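Local coordinates for 35 kDa hemin binding protein (Porphyromonas gingivalis, PDB 5Y1A) that probably binds hemin and carries a thioredoxin domain with an immunoglobulin-like domain thought to stabilise it during type IX secretion, at residues E41-W47 with T76-D82; D99-P105 with E116-L122. The contacts are given in a common frame with arbitrary orientation. Residues are numbered along the deposited sequence.

Contact 1. Residues E41-W47 with T76-D82; sequences EVFTAEW and TFVHYND
Extended strands 41-44 and 76-79 run side by side and parallel. Their axes come within 4.6 Å and cross at -34°, the twist of the sheet. The register is Glu41-Thr76, Val42-Phe77, Phe43-Val78 and Thr44-His79. Four backbone hydrogen bonds join them: Val42 N to Thr76 O (2.8 Å), Val78 N to Val42 O (2.7 Å), Thr44 N to Val78 O (3.2 Å) and Tyr80 N to Thr44 O (3.2 Å).

Thr44 and Val42 are among the most covered residues, and both point to the face shared with Phe77 and His79. The t rotamer of Thr44 sets CG2 over the His79 imidazole, 3.6 Å from its centroid, a CH-pi contact. The backbone sets Val42 CB over the face of the Phe77 ring, 4.0 Å from its centroid; the t rotamer brings Val42 CG1 to 3.6 Å from Phe77 CE1. Helix 51-63 covers this face. Val78 lies on the other face beside Phe43, with Phe43 CD1 4.1 Å from Val78 CB, under helix 89-102.

Beyond the strands the two segments stay tied. Asn81, at phi 55° and psi 46°, turns the chain into Asp82. Asp82 OD2 accepts Glu46 N at 2.8 Å and His79 ND1 at 2.6 Å. Asp82 OD1 caps Ile84 N in the next helix. Trp47 NE1 makes a weak hydrogen bond to Asn81 O at 2.8 Å. The Glu46 carboxylate turns to the backbone of Ile192 and Asn193.

Thr44 also touches Cys51 of the probable CxxC pair at the helix start. Two parallel strands with a helix crossing between them form the beta-alpha-beta unit of the thioredoxin fold.

Contact 2. Residues D99-P105 with E116-L122; sequences DQTLGIP and EKKGENL
In the thioredoxin fold, the end of helix 89-102 meets a type II beta turn, Lys117 to Glu120. Gly103 leaves the helix with positive phi. The nearest CA atoms are those of Leu102 and Lys118, 4.2 Å apart. Gly119 N donates to Leu102 O at 3.2 Å.

Lys118 is extended, with all four chi angles t. It lies along the helix end, and its NZ gives a hydrogen bond to Gln100 O at 2.7 Å. Leu102, chi1 m and chi2 t, places CD2 3.5 Å from Glu116 O. Leu122 has the same m,t rotamer. Its CD1 lies 4.2 Å from Leu102 CB, 4.1 Å from Ile104 CG1 and 4.3 Å from Pro105 CD. Asp99, chi1 t, turns OD1 back to accept Ile104 N at 2.9 Å. The Glu116 carboxylate binds Ser111 and Val112 of strand 109-112. A water bridges Gly103 O at 2.7 Å and Glu120 O at 2.8 Å.

Both contacts belong to the thioredoxin domain, and their centres are about 15 Å apart. Contact 1 is complete before contact 2 begins. Contact 1 pairs two strands of the thioredoxin-domain sheet, in which strand 34-44 is parallel to 73-79 and antiparallel to 109-112 and 142-143. Contact 2 joins the end of helix 89-102 to the loop that follows strand 109-112. Phe43 connects them, its CZ lying 3.7 Å from Ile104 CD1 and 4.0 Å from Leu102 CD1. Helix 89-102 also places Leu98 on Phe43 and Phe95 on Val78. The sheet and the helix end thus share one hydrophobic core, which takes in Leu102, Ile104 and Leu122; the turn of contact 2 lies at its exposed edge.

Contact 1. Residues E41-W47 with T76-D82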
ATOM      1  N   GLU A  41      -4.806  12.187  -1.925  1.00  9.10           N
ATOM      2  CA  GLU A  41      -5.480  11.451  -0.836  1.00  8.32           C
ATOM      3  C   GLU A  41      -6.955  11.782  -0.918  1.00  9.04           C
ATOM      4  O   GLU A  41      -7.340  12.938  -0.779  1.00  8.32           O
ATOM      5  CB  GLU A  41      -4.849  11.792   0.542  1.00  7.90           C
ATOM      6  CG  GLU A  41      -3.415  11.222   0.617  1.00  8.06           C
ATOM      7  CD  GLU A  41      -2.633  11.740   1.805  1.00 10.54           C
ATOM      8  OE1 GLU A  41      -2.471  12.970   1.873  1.00 11.02           O
ATOM      9  OE2 GLU A  41      -2.200  10.922   2.657  1.00 10.87           O
ATOM     10  N   VAL A  42      -7.766  10.758  -1.211  1.00  8.10           N
ATOM     11  CA  VAL A  42      -9.202  10.917  -1.372  1.00  8.57           C
ATOM     12  C   VAL A  42      -9.948  10.336  -0.178  1.00  8.78           C
ATOM     13  O   VAL A  42      -9.680   9.208   0.262  1.00  9.95           O
ATOM     14  CB  VAL A  42      -9.705  10.186  -2.624  1.00  8.48           C
ATOM     15  CG1 VAL A  42     -11.233  10.509  -2.860  1.00  7.79           C
ATOM     16  CG2 VAL A  42      -8.799  10.542  -3.812  1.00  9.06           C
ATOM     17  N   PHE A  43     -10.919  11.102   0.316  1.00  9.06           N
ATOM     18  CA  PHE A  43     -11.645  10.741   1.545  1.00  9.06           C
ATOM     19  C   PHE A  43     -13.038  10.245   1.201  1.00  9.29           C
ATOM     20  O   PHE A  43     -13.814  10.935   0.550  1.00  9.57           O
ATOM     21  CB  PHE A  43     -11.637  11.956   2.485  1.00  9.00           C
ATOM     22  CG  PHE A  43     -10.268  12.537   2.621  1.00  9.65           C
ATOM     23  CD1 PHE A  43      -9.218  11.762   3.130  1.00  8.69           C
ATOM     24  CD2 PHE A  43      -9.991  13.833   2.175  1.00  8.02           C
ATOM     25  CE1 PHE A  43      -7.902  12.285   3.162  1.00  9.99           C
ATOM     26  CE2 PHE A  43      -8.680  14.358   2.224  1.00 11.26           C
ATOM     27  CZ  PHE A  43      -7.654  13.590   2.732  1.00 10.03           C
ATOM     28  N   THR A  44     -13.334   9.018   1.629  1.00  9.96           N
ATOM     29  CA  THR A  44     -14.461   8.280   1.077  1.00  9.26           C
ATOM     30  C   THR A  44     -15.048   7.290   2.094  1.00  9.73           C
ATOM     31  O   THR A  44     -14.419   6.974   3.117  1.00  9.31           O
ATOM     32  CB  THR A  44     -14.004   7.546  -0.227  1.00 10.20           C
ATOM     33  OG1 THR A  44     -15.139   7.037  -0.942  1.00 10.43           O
ATOM     34  CG2 THR A  44     -13.035   6.389   0.089  1.00  9.92           C
ATOM     35  N   ALA A  45     -16.249   6.796   1.810  1.00 10.01           N
ATOM     36  CA  ALA A  45     -16.847   5.718   2.607  1.00 10.20           C
ATOM     37  C   ALA A  45     -17.814   4.870   1.815  1.00 10.52           C
ATOM     38  O   ALA A  45     -18.436   5.353   0.868  1.00 11.01           O
ATOM     39  CB  ALA A  45     -17.530   6.276   3.845  1.00 10.82           C
ATOM     40  N   GLU A  46     -17.975   3.623   2.244  1.00 10.49           N
ATOM     41  CA  GLU A  46     -18.852   2.676   1.540  1.00 11.45           C
ATOM     42  C   GLU A  46     -20.332   3.054   1.629  1.00 11.23           C
ATOM     43  O   GLU A  46     -21.128   2.710   0.741  1.00 12.06           O
ATOM     44  CB  GLU A  46     -18.587   1.262   2.043  1.00 11.47           C
ATOM     45  CG  GLU A  46     -17.251   0.725   1.484  1.00 11.65           C
ATOM     46  CD  GLU A  46     -16.926  -0.696   1.920  1.00 12.17           C
ATOM     47  OE1 GLU A  46     -17.602  -1.194   2.845  1.00 12.50           O
ATOM     48  OE2 GLU A  46     -15.973  -1.295   1.350  1.00 11.67           O
ATOM     49  N   TRP A  47     -20.685   3.797   2.678  1.00 11.21           N
ATOM     50  CA  TRP A  47     -22.066   4.283   2.855  1.00 11.70           C
ATOM     51  C   TRP A  47     -22.358   5.564   2.064  1.00 12.20           C
ATOM     52  O   TRP A  47     -23.517   6.007   1.981  1.00 12.55           O
ATOM     53  CB  TRP A  47     -22.394   4.478   4.352  1.00 11.76           C
ATOM     54  CG  TRP A  47     -21.376   5.333   5.095  1.00 12.20           C
ATOM     55  CD1 TRP A  47     -20.431   4.893   5.981  1.00 12.77           C
ATOM     56  CD2 TRP A  47     -21.196   6.763   4.997  1.00 14.20           C
ATOM     57  NE1 TRP A  47     -19.682   5.959   6.440  1.00 13.07           N
ATOM     58  CE2 TRP A  47     -20.135   7.112   5.863  1.00 13.41           C
ATOM     59  CE3 TRP A  47     -21.841   7.784   4.269  1.00 12.61           C
ATOM     60  CZ2 TRP A  47     -19.666   8.439   5.993  1.00 12.17           C
ATOM     61  CZ3 TRP A  47     -21.402   9.092   4.417  1.00 13.19           C
ATOM     62  CH2 TRP A  47     -20.315   9.409   5.273  1.00 12.89           C
ATOM     63  N   THR A  76      -4.694   7.680  -3.774  1.00 11.23           N
ATOM     64  CA  THR A  76      -4.972   6.857  -2.599  1.00 10.97           C
ATOM     65  C   THR A  76      -6.370   7.198  -2.084  1.00 10.66           C
ATOM     66  O   THR A  76      -6.776   8.358  -2.162  1.00 12.37           O
ATOM     67  CB  THR A  76      -3.963   7.086  -1.467  1.00 10.94           C
ATOM     68  OG1 THR A  76      -4.105   8.418  -0.967  1.00 12.46           O
ATOM     69  CG2 THR A  76      -2.537   6.878  -1.930  1.00 10.84           C
ATOM     70  N   PHE A  77      -7.113   6.184  -1.630  1.00  9.27           N
ATOM     71  CA  PHE A  77      -8.454   6.379  -1.071  1.00  8.83           C
ATOM     72  C   PHE A  77      -8.395   5.953   0.381  1.00  8.56           C
ATOM     73  O   PHE A  77      -7.987   4.825   0.682  1.00  9.02           O
ATOM     74  CB  PHE A  77      -9.506   5.568  -1.830  1.00  9.45           C
ATOM     75  CG  PHE A  77      -9.805   6.124  -3.198  1.00 10.16           C
ATOM     76  CD1 PHE A  77     -10.983   6.850  -3.428  1.00 10.33           C
ATOM     77  CD2 PHE A  77      -8.896   5.944  -4.253  1.00  9.70           C
ATOM     78  CE1 PHE A  77     -11.251   7.422  -4.694  1.00  8.78           C
ATOM     79  CE2 PHE A  77      -9.157   6.485  -5.524  1.00 10.54           C
ATOM     80  CZ  PHE A  77     -10.334   7.229  -5.753  1.00 11.52           C
ATOM     81  N   VAL A  78      -8.824   6.855   1.267  1.00  8.01           N
ATOM     82  CA  VAL A  78      -8.743   6.660   2.715  1.00  7.61           C
ATOM     83  C   VAL A  78     -10.174   6.577   3.220  1.00  8.64           C
ATOM     84  O   VAL A  78     -10.952   7.522   3.053  1.00  8.33           O
ATOM     85  CB  VAL A  78      -8.046   7.857   3.401  1.00  6.48           C
ATOM     86  CG1 VAL A  78      -8.048   7.667   4.916  1.00  7.72           C
ATOM     87  CG2 VAL A  78      -6.590   8.036   2.889  1.00  6.85           C
ATOM     88  N   HIS A  79     -10.526   5.436   3.800  1.00  9.02           N
ATOM     89  CA  HIS A  79     -11.898   5.192   4.242  1.00  9.57           C
ATOM     90  C   HIS A  79     -12.126   5.611   5.683  1.00  9.83           C
ATOM     91  O   HIS A  79     -11.219   5.498   6.498  1.00 10.19           O
ATOM     92  CB  HIS A  79     -12.219   3.716   4.079  1.00  9.77           C
ATOM     93  CG  HIS A  79     -12.608   3.345   2.681  1.00 10.00           C
ATOM     94  ND1 HIS A  79     -13.905   3.062   2.325  1.00  9.70           N
ATOM     95  CD2 HIS A  79     -11.878   3.276   1.541  1.00 11.22           C
ATOM     96  CE1 HIS A  79     -13.958   2.809   1.029  1.00 10.27           C
ATOM     97  NE2 HIS A  79     -12.745   2.940   0.527  1.00  8.64           N
ATOM     98  N   TYR A  80     -13.339   6.077   5.994  1.00  9.81           N
ATOM     99  CA  TYR A  80     -13.683   6.368   7.380  1.00 11.01           C
ATOM    100  C   TYR A  80     -15.102   5.979   7.756  1.00 11.01           C
ATOM    101  O   TYR A  80     -16.042   6.120   6.954  1.00 11.01           O
ATOM    102  CB  TYR A  80     -13.428   7.839   7.717  1.00 11.54           C
ATOM    103  CG  TYR A  80     -13.388   8.104   9.210  1.00 11.57           C
ATOM    104  CD1 TYR A  80     -12.381   7.537   9.987  1.00 12.58           C
ATOM    105  CD2 TYR A  80     -14.322   8.938   9.834  1.00 13.68           C
ATOM    106  CE1 TYR A  80     -12.292   7.755  11.338  1.00 16.75           C
ATOM    107  CE2 TYR A  80     -14.242   9.171  11.247  1.00 13.47           C
ATOM    108  CZ  TYR A  80     -13.203   8.564  11.963  1.00 15.23           C
ATOM    109  OH  TYR A  80     -13.007   8.713  13.321  1.00 18.01           O
ATOM    110  N   ASN A  81     -15.266   5.518   9.002  1.00 10.21           N
ATOM    111  CA  ASN A  81     -16.608   5.152   9.511  1.00 10.86           C
ATOM    112  C   ASN A  81     -17.328   4.132   8.630  1.00 10.22           C
ATOM    113  O   ASN A  81     -18.515   4.282   8.311  1.00 10.86           O
ATOM    114  CB  ASN A  81     -17.490   6.378   9.774  1.00 10.13           C
ATOM    115  CG  ASN A  81     -17.117   7.102  11.061  1.00 10.49           C
ATOM    116  OD1 ASN A  81     -16.295   6.613  11.825  1.00 11.22           O
ATOM    117  ND2 ASN A  81     -17.700   8.282  11.283  1.00 10.58           N
ATOM    118  N   ASP A  82     -16.603   3.095   8.228  1.00 10.19           N
ATOM    119  CA  ASP A  82     -17.205   2.065   7.395  1.00 10.17           C
ATOM    120  C   ASP A  82     -16.563   0.709   7.635  1.00 10.99           C
ATOM    121  O   ASP A  82     -15.769   0.573   8.550  1.00 10.02           O
ATOM    122  CB  ASP A  82     -17.261   2.483   5.899  1.00 10.43           C
ATOM    123  CG  ASP A  82     -15.898   2.446   5.178  1.00 10.80           C
ATOM    124  OD1 ASP A  82     -14.887   1.999   5.771  1.00 10.73           O
ATOM    125  OD2 ASP A  82     -15.877   2.866   3.998  1.00 10.97           O
TER

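Contact 2. Residues D99-P105 with E116-L122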
ATOM      1  N   ASP A  99      -7.539  14.528   8.945  1.00  8.12           N
ATOM      2  CA  ASP A  99      -8.583  15.483   9.356  1.00  9.09           C
ATOM      3  C   ASP A  99      -8.017  16.604  10.264  1.00  8.78           C
ATOM      4  O   ASP A  99      -8.249  17.796  10.027  1.00  8.04           O
ATOM      5  CB  ASP A  99      -9.721  14.725  10.045  1.00  8.53           C
ATOM      6  CG  ASP A  99     -10.949  15.597  10.321  1.00  9.76           C
ATOM      7  OD1 ASP A  99     -11.180  16.637   9.625  1.00 12.00           O
ATOM      8  OD2 ASP A  99     -11.699  15.220  11.261  1.00 12.14           O
ATOM      9  N   GLN A 100      -7.259  16.225  11.283  1.00  9.65           N
ATOM     10  CA  GLN A 100      -6.586  17.209  12.130  1.00 10.86           C
ATOM     11  C   GLN A 100      -5.745  18.203  11.302  1.00 10.75           C
ATOM     12  O   GLN A 100      -5.750  19.410  11.563  1.00 12.72           O
ATOM     13  CB  GLN A 100      -5.728  16.506  13.184  1.00 10.37           C
ATOM     14  CG  GLN A 100      -5.097  17.485  14.207  1.00 13.89           C
ATOM     15  CD  GLN A 100      -6.136  18.369  14.916  1.00 17.47           C
ATOM     16  OE1 GLN A 100      -7.169  17.875  15.394  1.00 17.90           O
ATOM     17  NE2 GLN A 100      -5.858  19.681  14.994  1.00 18.72           N
ATOM     18  N   THR A 101      -5.067  17.703  10.283  1.00 10.30           N
ATOM     19  CA  THR A 101      -4.196  18.512   9.456  1.00 10.06           C
ATOM     20  C   THR A 101      -4.917  19.386   8.433  1.00 10.55           C
ATOM     21  O   THR A 101      -4.600  20.590   8.275  1.00 10.71           O
ATOM     22  CB  THR A 101      -3.157  17.572   8.758  1.00  9.42           C
ATOM     23  OG1 THR A 101      -2.384  16.949   9.782  1.00 11.61           O
ATOM     24  CG2 THR A 101      -2.217  18.351   7.803  1.00 11.06           C
ATOM     25  N   LEU A 102      -5.903  18.802   7.765  1.00 10.27           N
ATOM     26  CA  LEU A 102      -6.501  19.435   6.590  1.00  9.96           C
ATOM     27  C   LEU A 102      -7.913  20.001   6.796  1.00 10.32           C
ATOM     28  O   LEU A 102      -8.335  20.945   6.085  1.00 10.29           O
ATOM     29  CB  LEU A 102      -6.514  18.437   5.420  1.00  8.99           C
ATOM     30  CG  LEU A 102      -5.170  17.862   4.992  1.00 10.24           C
ATOM     31  CD1 LEU A 102      -5.447  16.655   4.088  1.00 10.98           C
ATOM     32  CD2 LEU A 102      -4.390  18.935   4.219  1.00 11.42           C
ATOM     33  N   GLY A 103      -8.640  19.434   7.762  1.00 11.03           N
ATOM     34  CA  GLY A 103     -10.014  19.857   8.031  1.00 11.29           C
ATOM     35  C   GLY A 103     -10.928  19.316   6.931  1.00 12.18           C
ATOM     36  O   GLY A 103     -11.319  20.053   6.031  1.00 12.73           O
ATOM     37  N   ILE A 104     -11.266  18.033   7.034  1.00 11.54           N
ATOM     38  CA  ILE A 104     -12.064  17.310   6.022  1.00 11.57           C
ATOM     39  C   ILE A 104     -13.537  17.390   6.399  1.00 12.40           C
ATOM     40  O   ILE A 104     -13.968  16.739   7.335  1.00 13.27           O
ATOM     41  CB  ILE A 104     -11.603  15.816   5.952  1.00 12.02           C
ATOM     42  CG1 ILE A 104     -10.110  15.789   5.592  1.00 10.39           C
ATOM     43  CG2 ILE A 104     -12.466  15.008   4.929  1.00 11.91           C
ATOM     44  CD1 ILE A 104      -9.399  14.444   5.827  1.00 11.25           C
ATOM     45  N   PRO A 105     -14.307  18.187   5.647  1.00 13.38           N
ATOM     46  CA  PRO A 105     -15.670  18.558   6.061  1.00 14.54           C
ATOM     47  C   PRO A 105     -16.766  17.535   5.715  1.00 14.27           C
ATOM     48  O   PRO A 105     -17.837  17.577   6.307  1.00 15.61           O
ATOM     49  CB  PRO A 105     -15.909  19.855   5.290  1.00 14.42           C
ATOM     50  CG  PRO A 105     -15.117  19.697   4.005  1.00 15.59           C
ATOM     51  CD  PRO A 105     -13.900  18.845   4.382  1.00 14.12           C
ATOM     52  N   GLU A 116      -3.007  21.939   0.754  1.00 12.78           N
ATOM     53  CA  GLU A 116      -4.042  22.821   1.317  1.00 13.60           C
ATOM     54  C   GLU A 116      -3.794  23.164   2.783  1.00 14.13           C
ATOM     55  O   GLU A 116      -3.486  22.273   3.592  1.00 13.21           O
ATOM     56  CB  GLU A 116      -5.436  22.200   1.150  1.00 13.00           C
ATOM     57  CG  GLU A 116      -5.786  21.789  -0.312  1.00 11.63           C
ATOM     58  CD  GLU A 116      -5.239  20.388  -0.707  1.00 12.75           C
ATOM     59  OE1 GLU A 116      -4.607  19.724   0.145  1.00 13.54           O
ATOM     60  OE2 GLU A 116      -5.458  19.945  -1.866  1.00 11.42           O
ATOM     61  N   LYS A 117      -3.981  24.439   3.135  1.00 14.89           N
ATOM     62  CA  LYS A 117      -4.030  24.828   4.562  1.00 15.63           C
ATOM     63  C   LYS A 117      -5.352  24.357   5.142  1.00 15.19           C
ATOM     64  O   LYS A 117      -6.321  24.215   4.415  1.00 14.65           O
ATOM     65  CB  LYS A 117      -3.894  26.357   4.736  1.00 16.98           C
ATOM     66  CG  LYS A 117      -2.589  26.881   4.169  1.00 20.38           C
ATOM     67  CD  LYS A 117      -1.975  27.986   5.010  1.00 27.76           C
ATOM     68  CE  LYS A 117      -0.621  28.371   4.440  1.00 30.55           C
ATOM     69  NZ  LYS A 117       0.036  27.246   3.685  1.00 33.47           N
ATOM     70  N   LYS A 118      -5.395  24.131   6.446  1.00 15.38           N
ATOM     71  CA  LYS A 118      -6.602  23.650   7.104  1.00 15.18           C
ATOM     72  C   LYS A 118      -7.739  24.598   6.797  1.00 16.09           C
ATOM     73  O   LYS A 118      -7.591  25.805   6.953  1.00 15.08           O
ATOM     74  CB  LYS A 118      -6.414  23.568   8.614  1.00 14.61           C
ATOM     75  CG  LYS A 118      -7.541  22.797   9.280  1.00 14.74           C
ATOM     76  CD  LYS A 118      -7.160  22.377  10.690  1.00 13.41           C
ATOM     77  CE  LYS A 118      -8.214  21.435  11.256  1.00 14.45           C
ATOM     78  NZ  LYS A 118      -7.812  20.909  12.574  1.00 13.47           N
ATOM     79  N   GLY A 119      -8.855  24.046   6.334  1.00 16.62           N
ATOM     80  CA  GLY A 119     -10.058  24.850   6.096  1.00 18.62           C
ATOM     81  C   GLY A 119     -10.172  25.329   4.658  1.00 19.50           C
ATOM     82  O   GLY A 119     -11.158  25.972   4.301  1.00 20.01           O
ATOM     83  N   GLU A 120      -9.162  25.002   3.854  0.50 19.98           N
ATOM     84  CA  GLU A 120      -9.128  25.353   2.439  0.50 20.47           C
ATOM     85  C   GLU A 120     -10.068  24.443   1.665  0.50 20.42           C
ATOM     86  O   GLU A 120     -10.800  23.618   2.247  0.50 19.83           O
ATOM     87  CB  GLU A 120      -7.691  25.276   1.895  0.50 20.43           C
ATOM     88  CG  GLU A 120      -7.472  25.823   0.475  0.50 21.57           C
ATOM     89  CD  GLU A 120      -6.009  25.807   0.024  0.50 21.00           C
ATOM     90  OE1 GLU A 120      -5.101  26.058   0.852  0.50 21.23           O
ATOM     91  OE2 GLU A 120      -5.763  25.561  -1.178  0.50 22.03           O
ATOM     92  N   ASN A 121     -10.033  24.597   0.345  0.50 19.76           N
ATOM     93  CA  ASN A 121     -10.955  23.923  -0.551  0.50 19.60           C
ATOM     94  C   ASN A 121     -10.490  22.483  -0.750  0.50 18.91           C
ATOM     95  O   ASN A 121      -9.359  22.286  -1.233  0.50 19.46           O
ATOM     96  CB  ASN A 121     -10.952  24.699  -1.888  0.50 19.73           C
ATOM     97  CG  ASN A 121     -11.914  24.137  -2.924  0.50 19.46           C
ATOM     98  OD1 ASN A 121     -11.722  23.041  -3.447  0.50 18.62           O
ATOM     99  ND2 ASN A 121     -12.929  24.923  -3.263  0.50 20.54           N
ATOM    100  N   LEU A 122     -11.308  21.484  -0.370  1.00 18.44           N
ATOM    101  CA  LEU A 122     -10.937  20.094  -0.732  1.00 16.39           C
ATOM    102  C   LEU A 122     -11.919  19.450  -1.730  1.00 16.17           C
ATOM    103  O   LEU A 122     -12.025  18.207  -1.829  1.00 13.87           O
ATOM    104  CB  LEU A 122     -10.785  19.226   0.535  1.00 15.56           C
ATOM    105  CG  LEU A 122      -9.776  19.710   1.593  1.00 14.80           C
ATOM    106  CD1 LEU A 122      -9.857  18.859   2.877  1.00 11.83           C
ATOM    107  CD2 LEU A 122      -8.348  19.688   1.061  1.00 18.41           C
TER
HETATM  108  O   HOH W   1     -10.700  22.218   4.619  1.00 26.66           O